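Local coordinates for Mlr6093 protein (Mesorhizobium loti, PDB 2QJ8), which is probably a zinc-dependent hydrolase of the aspartoacylase family, acting on ester bonds or on the carbon-nitrogen bonds of linear amides, at residues P6-D11 and G20-P25; I63-L68 and I81-E86; P100-N105 and G116-R121. All coordinates share one frame; numbering follows the deposited sequence.

In the fold
The three contacts follow one another along the chain. Contact 1 pairs the two strands of the N-terminal hairpin at the surface, and contact 2 lies buried between helix 60-75 and strand 79-84. Their centres are 16 Å apart and their nearest atoms about 6 Å; strand 33-42, between strands 16-24 and 79-84, bridges them. Contacts 1 and 3, with centres 19 Å apart, touch directly: Arg121 NE probably hydrogen-bonds to Pro25 O at 3.0 Å. Contacts 2 and 3 are about 11 Å apart at their nearest atoms, though both belong to the catalytic domain. Contact 3 lies near the probable zinc site, since Asn105 touches His55 in the loop after strand 47-52, where relatives carry a metal-binding motif.

Contact 1: P6-D11 and G20-P25; sequences PHLTFD and GHLVVP
Gly20 meets Phe10 obliquely, its CA 3.6 Å from Phe10 CD1. Any side chain here would collide with that ring carbon and with Thr9 OG1, which explains the glycine. At His21 the backbone is gripped twice: His21 N donates to Thr9 OG1 at 2.9 Å (156° at the hydrogen), and His21 O accepts from Thr9 N, also at 2.9 Å. The hydroxyl meets His21 N because chi1 (63°) sets OG1 between Thr9's own backbone N and carbonyl carbon. A water at the edge of the imidazole, in its plane, links Thr9 OG1 to His21 ND1, while His21 NE2 reaches Gly291 O of the second subunit.

These residues belong to an antiparallel beta hairpin of strands 7-8 and 16-24, in which Leu22 and Leu8 form a non-hydrogen-bonded pair. Leu8 CD2 meets Leu22 CD1 at 3.8 Å, on the face where both leucines also touch Leu130. Val23 and His7 form the hydrogen-bonded pair. The bond from Val23 N to His7 O is short and nearly straight (2.9 Å, 174°), whereas the return bond from His7 N to Val23 O is weak at 3.4 Å. Branched Val23 lies beside His7, its CB 3.6 Å above one face of the His7 imidazole near the rim, a CH-pi contact; His7 ND1 bonds to Ala5 O. Beyond the strand, Pro25 CD packs 3.9 Å from Pro6 CB.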
loop_
_atom_site.group_PDB
_atom_site.type_symbol
_atom_site.label_atom_id
_atom_site.label_comp_id
_atom_site.label_asym_id
_atom_site.label_seq_id
_atom_site.Cartn_x
_atom_site.Cartn_y
_atom_site.Cartn_z
ATOM N N PRO A 6 -3.276 34.873 2.638
ATOM C CA PRO A 6 -2.236 33.889 2.790
ATOM C C PRO A 6 -0.871 34.585 2.780
ATOM O O PRO A 6 -0.689 35.577 2.092
ATOM C CB PRO A 6 -2.420 32.988 1.551
ATOM C CG PRO A 6 -3.038 33.852 0.558
ATOM C CD PRO A 6 -3.948 34.748 1.329
ATOM N N HIS A 7 0.075 34.071 3.554
ATOM C CA HIS A 7 1.406 34.654 3.606
ATOM C C HIS A 7 2.394 33.650 4.136
ATOM O O HIS A 7 1.997 32.647 4.735
ATOM C CB HIS A 7 1.364 35.888 4.519
ATOM C CG HIS A 7 0.925 35.569 5.903
ATOM N ND1 HIS A 7 -0.404 35.451 6.248
ATOM C CD2 HIS A 7 1.636 35.270 7.014
ATOM C CE1 HIS A 7 -0.488 35.097 7.517
ATOM N NE2 HIS A 7 0.734 34.978 8.004
ATOM N N LEU A 8 3.673 33.918 3.890
ATOM C CA LEU A 8 4.769 33.152 4.436
ATOM C C LEU A 8 5.187 33.855 5.725
ATOM O O LEU A 8 5.134 35.076 5.819
ATOM C CB LEU A 8 5.952 33.103 3.469
ATOM C CG LEU A 8 5.733 32.378 2.130
ATOM C CD1 LEU A 8 6.908 32.582 1.226
ATOM C CD2 LEU A 8 5.482 30.890 2.344
ATOM N N THR A 9 5.615 33.073 6.709
ATOM C CA THR A 9 6.057 33.606 7.991
ATOM C C THR A 9 7.514 34.094 7.978
ATOM O O THR A 9 7.998 34.558 9.001
ATOM C CB THR A 9 5.878 32.580 9.078
ATOM O OG1 THR A 9 6.702 31.447 8.790
ATOM C CG2 THR A 9 4.414 32.186 9.175
ATOM N N PHE A 10 8.190 33.999 6.824
ATOM C CA PHE A 10 9.558 34.415 6.661
ATOM C C PHE A 10 9.695 35.047 5.268
ATOM O O PHE A 10 8.807 34.949 4.437
ATOM C CB PHE A 10 10.492 33.206 6.823
ATOM C CG PHE A 10 10.316 32.137 5.739
ATOM C CD1 PHE A 10 9.289 31.226 5.807
ATOM C CD2 PHE A 10 11.201 32.054 4.669
ATOM C CE1 PHE A 10 9.143 30.257 4.829
ATOM C CE2 PHE A 10 11.045 31.098 3.682
ATOM C CZ PHE A 10 10.013 30.203 3.761
ATOM N N ASP A 11 10.850 35.652 5.036
ATOM C CA ASP A 11 11.168 36.324 3.818
ATOM C C ASP A 11 11.955 35.392 2.890
ATOM O O ASP A 11 13.016 34.921 3.279
ATOM C CB ASP A 11 11.996 37.564 4.189
ATOM C CG ASP A 11 12.413 38.393 2.989
ATOM O OD1 ASP A 11 11.918 38.194 1.857
ATOM O OD2 ASP A 11 13.249 39.278 3.202
ATOM N N GLY A 20 10.054 27.934 7.756
ATOM C CA GLY A 20 8.936 28.634 8.333
ATOM C C GLY A 20 7.662 27.979 7.889
ATOM O O GLY A 20 7.602 26.744 7.777
ATOM N N HIS A 21 6.630 28.774 7.678
ATOM C CA HIS A 21 5.324 28.249 7.254
ATOM C C HIS A 21 4.615 29.113 6.240
ATOM O O HIS A 21 4.852 30.319 6.174
ATOM C CB HIS A 21 4.401 28.121 8.457
ATOM C CG HIS A 21 4.916 27.197 9.507
ATOM N ND1 HIS A 21 5.808 27.600 10.469
ATOM C CD2 HIS A 21 4.691 25.881 9.724
ATOM C CE1 HIS A 21 6.117 26.573 11.232
ATOM N NE2 HIS A 21 5.443 25.522 10.807
ATOM N N LEU A 22 3.750 28.452 5.464
ATOM C CA LEU A 22 2.793 29.084 4.555
ATOM C C LEU A 22 1.454 28.997 5.287
ATOM O O LEU A 22 0.930 27.899 5.533
ATOM C CB LEU A 22 2.740 28.354 3.210
ATOM C CG LEU A 22 1.673 28.779 2.179
ATOM C CD1 LEU A 22 1.751 30.270 1.834
ATOM C CD2 LEU A 22 1.879 27.930 0.920
ATOM N N VAL A 23 0.885 30.158 5.600
ATOM C CA VAL A 23 -0.344 30.245 6.340
ATOM C C VAL A 23 -1.506 30.329 5.373
ATOM O O VAL A 23 -1.528 31.203 4.515
ATOM C CB VAL A 23 -0.304 31.421 7.331
ATOM C CG1 VAL A 23 -1.620 31.549 8.069
ATOM C CG2 VAL A 23 0.878 31.202 8.326
ATOM N N VAL A 24 -2.413 29.351 5.472
ATOM C CA VAL A 24 -3.618 29.289 4.666
ATOM C C VAL A 24 -4.689 29.817 5.602
ATOM O O VAL A 24 -4.983 29.160 6.594
ATOM C CB VAL A 24 -3.930 27.850 4.208
ATOM C CG1 VAL A 24 -5.153 27.832 3.283
ATOM C CG2 VAL A 24 -2.712 27.243 3.531
ATOM N N PRO A 25 -5.276 30.998 5.309
ATOM C CA PRO A 25 -6.275 31.559 6.229
ATOM C C PRO A 25 -7.467 30.658 6.512
ATOM O O PRO A 25 -7.763 29.734 5.757
ATOM C CB PRO A 25 -6.743 32.833 5.509
ATOM C CG PRO A 25 -5.627 33.182 4.637
ATOM C CD PRO A 25 -5.073 31.887 4.153
HETATM O O HOH W 1 7.064 30.056 10.994
#

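Contact 2: I63-L68 and I81-E86; sequences ILARRL and IIIVPE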
loop_
_atom_site.group_PDB
_atom_site.type_symbol
_atom_site.label_atom_id
_atom_site.label_comp_id
_atom_site.label_asym_id
_atom_site.label_seq_id
_atom_site.Cartn_x
_atom_site.Cartn_y
_atom_site.Cartn_z
ATOM N N ILE A 63 9.047 12.108 2.570
ATOM C CA ILE A 63 10.328 11.639 3.146
ATOM C C ILE A 63 11.508 12.104 2.296
ATOM O O ILE A 63 12.461 12.669 2.830
ATOM C CB ILE A 63 10.339 10.121 3.322
ATOM C CG1 ILE A 63 9.446 9.737 4.507
ATOM C CG2 ILE A 63 11.776 9.602 3.533
ATOM C CD1 ILE A 63 8.968 8.263 4.455
ATOM N N LEU A 64 11.424 11.878 0.982
ATOM C CA LEU A 64 12.435 12.349 0.045
ATOM C C LEU A 64 12.597 13.866 0.134
ATOM O O LEU A 64 13.700 14.362 0.111
ATOM C CB LEU A 64 12.087 11.915 -1.412
ATOM C CG LEU A 64 13.154 12.206 -2.474
ATOM C CD1 LEU A 64 14.495 11.533 -2.113
ATOM C CD2 LEU A 64 12.670 11.740 -3.851
ATOM N N ALA A 65 11.481 14.599 0.202
ATOM C CA ALA A 65 11.511 16.039 0.370
ATOM C C ALA A 65 12.272 16.473 1.624
ATOM O O ALA A 65 13.007 17.447 1.583
ATOM C CB ALA A 65 10.043 16.627 0.382
ATOM N N ARG A 66 12.063 15.781 2.738
ATOM C CA ARG A 66 12.770 16.066 3.960
ATOM C C ARG A 66 14.253 15.718 3.856
ATOM O O ARG A 66 15.087 16.361 4.495
ATOM C CB ARG A 66 12.152 15.301 5.112
ATOM C CG ARG A 66 10.861 15.871 5.567
ATOM C CD ARG A 66 10.124 14.851 6.360
ATOM N NE ARG A 66 8.818 15.357 6.727
ATOM C CZ ARG A 66 8.572 16.160 7.748
ATOM N NH1 ARG A 66 9.549 16.600 8.551
ATOM N NH2 ARG A 66 7.307 16.549 7.949
ATOM N N ARG A 67 14.598 14.695 3.082
ATOM C CA ARG A 67 16.032 14.425 2.847
ATOM C C ARG A 67 16.723 15.569 2.098
ATOM O O ARG A 67 17.845 15.941 2.425
ATOM C CB ARG A 67 16.207 13.131 2.085
ATOM C CG ARG A 67 15.861 11.949 2.909
ATOM C CD ARG A 67 15.999 10.673 2.106
ATOM N NE ARG A 67 15.874 9.522 2.990
ATOM C CZ ARG A 67 15.864 8.245 2.620
ATOM N NH1 ARG A 67 16.025 7.856 1.353
ATOM N NH2 ARG A 67 15.741 7.338 3.575
ATOM N N LEU A 68 16.028 16.115 1.102
ATOM C CA LEU A 68 16.498 17.255 0.287
ATOM C C LEU A 68 16.669 18.477 1.163
ATOM O O LEU A 68 17.643 19.212 1.011
ATOM C CB LEU A 68 15.509 17.563 -0.854
ATOM C CG LEU A 68 15.430 16.569 -2.008
ATOM C CD1 LEU A 68 14.184 16.841 -2.824
ATOM C CD2 LEU A 68 16.681 16.634 -2.859
ATOM N N ILE A 81 15.717 27.239 -4.137
ATOM C CA ILE A 81 14.909 26.019 -4.068
ATOM C C ILE A 81 13.979 26.140 -2.886
ATOM O O ILE A 81 14.423 26.349 -1.751
ATOM C CB ILE A 81 15.753 24.725 -3.932
ATOM C CG1 ILE A 81 16.676 24.594 -5.136
ATOM C CG2 ILE A 81 14.778 23.500 -3.821
ATOM C CD1 ILE A 81 17.694 23.446 -5.067
ATOM N N ILE A 82 12.677 26.071 -3.156
ATOM C CA ILE A 82 11.667 26.111 -2.119
ATOM C C ILE A 82 11.094 24.684 -2.041
ATOM O O ILE A 82 10.894 24.052 -3.066
ATOM C CB ILE A 82 10.505 27.132 -2.452
ATOM C CG1 ILE A 82 11.039 28.563 -2.672
ATOM C CG2 ILE A 82 9.495 27.130 -1.348
ATOM C CD1 ILE A 82 9.946 29.570 -3.228
ATOM N N ILE A 83 10.871 24.173 -0.824
ATOM C CA ILE A 83 10.312 22.817 -0.628
ATOM C C ILE A 83 9.174 22.825 0.374
ATOM O O ILE A 83 9.321 23.414 1.460
ATOM C CB ILE A 83 11.376 21.768 -0.141
ATOM C CG1 ILE A 83 12.576 21.704 -1.092
ATOM C CG2 ILE A 83 10.749 20.358 -0.034
ATOM C CD1 ILE A 83 13.794 20.825 -0.611
ATOM N N VAL A 84 8.045 22.211 -0.023
ATOM C CA VAL A 84 6.863 22.024 0.845
ATOM C C VAL A 84 6.614 20.503 0.865
ATOM O O VAL A 84 5.971 19.959 -0.029
ATOM C CB VAL A 84 5.639 22.889 0.421
ATOM C CG1 VAL A 84 5.381 22.825 -1.062
ATOM C CG2 VAL A 84 4.393 22.525 1.240
ATOM N N PRO A 85 7.188 19.786 1.885
ATOM C CA PRO A 85 7.073 18.320 1.873
ATOM C C PRO A 85 5.699 17.712 1.907
ATOM O O PRO A 85 5.538 16.664 1.294
ATOM C CB PRO A 85 7.964 17.857 3.077
ATOM C CG PRO A 85 8.909 19.000 3.259
ATOM C CD PRO A 85 7.986 20.194 3.058
ATOM N N GLU A 86 4.725 18.380 2.539
ATOM C CA GLU A 86 3.335 17.920 2.603
ATOM C C GLU A 86 2.415 19.099 2.343
ATOM O O GLU A 86 2.089 19.844 3.271
ATOM C CB GLU A 86 2.961 17.330 3.979
ATOM C CG GLU A 86 3.761 16.138 4.447
ATOM C CD GLU A 86 4.957 16.480 5.299
ATOM O OE1 GLU A 86 4.816 17.254 6.286
ATOM O OE2 GLU A 86 6.044 15.921 5.036
#
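The contact belongs to the beta-alpha-beta unit of the catalytic domain, in which helix 60-75 connects the adjacent parallel strands 47-52 and 79-84; here Ala65, Arg66 and Leu68 of the helix meet Ile83, Pro85 and Glu86 of the strand and its exit. Ala65 is where the backbones come nearest, and a small residue suits that place: its CB lies 3.6 Å from Pro85 CB and 3.8 Å from Ile83 CG2. One helical turn on, Leu68 CB rests against Ile83 CD1 at 3.7 Å. Ile83 thus uses both branches, one for each helix residue, and Ile50 of the neighbouring strand and Val69 and Leu72 of the helix also touch it.

Above this apolar layer runs a buried salt bridge. The chain of Arg66, extended from CG to NE, brings its guanidinium to the carboxylate of Glu86, which bends back to it because chi2 (93°) turns CD out of the usual extended line. The two flat groups are nearly coplanar, 5° apart. Arg66 NH2 contacts Glu86 OE1 at 3.1 Å and OE2 at 3.2 Å, both weak hydrogen bonds, and it also makes a weak bond to Pro289 O of the second subunit. An alanine in place of Arg66 would probably leave the carboxylate of Glu86 buried without its opposite charge and free to turn. Arg66 NE donates to Glu86 OE2 at 3.3 Å, on the syn lone pair of that oxygen, which lies 19° out of the guanidinium plane.

Contact 3: P100-N105 and G116-R121; sequences PIDGKN and GSVSER
Asp102, in an Asx turn of the loop before helix 118-129, meets Ser117 and Ser119 at the first turn of that helix. Its chi1 (62°) sets CG between the backbone N and carbonyl carbon, which turns the carboxylate toward the two serines. Ser119 N donates to Asp102 OD2 at 2.9 Å, approaching from above the carboxylate plane. Ser119 OG lies 2.6 Å from Asp102 OD1 and equally close to OD2, and Ser117 OG is 2.8 Å from OD2. An acid suits the place: it accepts from an amide of the first helical turn, whose dipole would probably favour its negative charge.

Lys104 has its CB 3.6 Å from Ser119 OG; CD and CE then pass Ser117 OG, CE at 3.5 Å, before NZ reaches Glu120 OE2 at 2.9 Å in a salt bridge, a weak hydrogen bond by its geometry. A long basic chain suits the place: extended beyond CG, it carries NZ to the acid. Apart from the polar groups, Ile101 CB packs on Val118 CG1, and both side chains touch Leu90 of helix 89-94.

A second shell sets these groups. Lys104 N closes the Asx turn on Asp102 OD1, and Gly103 between them has a positive phi that favours glycine. Ser117, the N-cap residue, makes no capping bond with its side chain; its N donates to Glu120 OE2 at 2.8 Å, and Asp29 takes the bond from Val118 N. Gly116 lacks a CB that would clash with Glu120 CD. Thr99 OG1 hydrogen-bonds with Ser119 OG. Arg121, salt-bridged to Asp29, carries Val118 CA 3.3 Å above one face of its guanidinium, toward the rim, while its NH1 donates in plane to a lone pair of Gly116 O.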
loop_
_atom_site.group_PDB
_atom_site.type_symbol
_atom_site.label_atom_id
_atom_site.label_comp_id
_atom_site.label_asym_id
_atom_site.label_seq_id
_atom_site.Cartn_x
_atom_site.Cartn_y
_atom_site.Cartn_z
ATOM N N PRO A 100 -9.841 15.418 3.415
ATOM C CA PRO A 100 -11.010 14.891 4.105
ATOM C C PRO A 100 -12.126 15.899 4.413
ATOM O O PRO A 100 -13.285 15.489 4.500
ATOM C CB PRO A 100 -10.416 14.334 5.401
ATOM C CG PRO A 100 -9.186 15.110 5.619
ATOM C CD PRO A 100 -8.636 15.342 4.262
ATOM N N ILE A 101 -11.802 17.186 4.552
ATOM C CA ILE A 101 -12.830 18.191 4.886
ATOM C C ILE A 101 -13.810 18.470 3.753
ATOM O O ILE A 101 -15.031 18.459 3.971
ATOM C CB ILE A 101 -12.195 19.527 5.360
ATOM C CG1 ILE A 101 -11.491 19.302 6.709
ATOM C CG2 ILE A 101 -13.247 20.623 5.526
ATOM C CD1 ILE A 101 -10.849 20.540 7.265
ATOM N N ASP A 102 -13.273 18.720 2.556
ATOM C CA ASP A 102 -14.097 19.073 1.377
ATOM C C ASP A 102 -14.208 17.992 0.294
ATOM O O ASP A 102 -14.947 18.176 -0.669
ATOM C CB ASP A 102 -13.651 20.432 0.775
ATOM C CG ASP A 102 -12.228 20.442 0.269
ATOM O OD1 ASP A 102 -11.526 19.438 0.387
ATOM O OD2 ASP A 102 -11.785 21.498 -0.219
ATOM N N GLY A 103 -13.461 16.897 0.439
ATOM C CA GLY A 103 -13.463 15.794 -0.531
ATOM C C GLY A 103 -12.715 16.074 -1.825
ATOM O O GLY A 103 -12.690 15.209 -2.698
ATOM N N LYS A 104 -12.038 17.228 -1.935
ATOM C CA LYS A 104 -11.408 17.638 -3.188
ATOM C C LYS A 104 -9.960 17.213 -3.294
ATOM O O LYS A 104 -9.213 17.121 -2.307
ATOM C CB LYS A 104 -11.532 19.160 -3.413
ATOM C CG LYS A 104 -12.970 19.693 -3.353
ATOM C CD LYS A 104 -13.100 21.219 -3.526
ATOM C CE LYS A 104 -14.570 21.610 -3.455
ATOM N NZ LYS A 104 -14.816 23.082 -3.361
ATOM N N ASN A 105 -9.583 16.918 -4.522
ATOM C CA ASN A 105 -8.214 16.601 -4.910
ATOM C C ASN A 105 -7.589 17.958 -5.137
ATOM O O ASN A 105 -7.944 18.688 -6.074
ATOM C CB ASN A 105 -8.230 15.716 -6.155
ATOM C CG ASN A 105 -6.854 15.437 -6.744
ATOM O OD1 ASN A 105 -5.813 15.960 -6.328
ATOM N ND2 ASN A 105 -6.852 14.553 -7.715
ATOM N N GLY A 116 -12.828 30.037 -1.046
ATOM C CA GLY A 116 -13.414 28.737 -1.379
ATOM C C GLY A 116 -13.234 27.787 -0.217
ATOM O O GLY A 116 -12.849 28.207 0.873
ATOM N N SER A 117 -13.492 26.506 -0.444
ATOM C CA SER A 117 -13.306 25.470 0.576
ATOM C C SER A 117 -11.795 25.279 0.919
ATOM O O SER A 117 -10.930 25.831 0.240
ATOM C CB SER A 117 -13.886 24.175 0.046
ATOM O OG SER A 117 -13.123 23.814 -1.079
ATOM N N VAL A 118 -11.468 24.463 1.927
ATOM C CA VAL A 118 -10.050 24.327 2.375
ATOM C C VAL A 118 -9.070 23.983 1.245
ATOM O O VAL A 118 -8.051 24.633 1.135
ATOM C CB VAL A 118 -9.846 23.387 3.624
ATOM C CG1 VAL A 118 -10.157 21.909 3.303
ATOM C CG2 VAL A 118 -8.418 23.547 4.173
ATOM N N SER A 119 -9.386 23.006 0.396
ATOM C CA SER A 119 -8.503 22.644 -0.740
ATOM C C SER A 119 -8.208 23.825 -1.672
ATOM O O SER A 119 -7.064 24.026 -2.096
ATOM C CB SER A 119 -9.080 21.499 -1.568
ATOM O OG SER A 119 -9.421 20.420 -0.726
ATOM N N GLU A 120 -9.241 24.616 -1.925
ATOM C CA GLU A 120 -9.166 25.813 -2.769
ATOM C C GLU A 120 -8.328 26.928 -2.141
ATOM O O GLU A 120 -7.610 27.633 -2.863
ATOM C CB GLU A 120 -10.570 26.342 -3.065
ATOM C CG GLU A 120 -11.500 25.347 -3.749
ATOM C CD GLU A 120 -12.838 25.952 -3.979
ATOM O OE1 GLU A 120 -12.999 26.651 -4.998
ATOM O OE2 GLU A 120 -13.739 25.723 -3.150
ATOM N N ARG A 121 -8.423 27.098 -0.810
ATOM C CA ARG A 121 -7.582 28.080 -0.094
ATOM C C ARG A 121 -6.111 27.644 -0.057
ATOM O O ARG A 121 -5.219 28.498 -0.144
ATOM C CB ARG A 121 -8.093 28.370 1.328
ATOM C CG ARG A 121 -9.530 28.904 1.368
ATOM C CD ARG A 121 -9.912 29.530 2.729
ATOM N NE ARG A 121 -9.791 28.596 3.848
ATOM C CZ ARG A 121 -10.635 27.607 4.131
ATOM N NH1 ARG A 121 -11.689 27.369 3.382
ATOM N NH2 ARG A 121 -10.415 26.839 5.184
#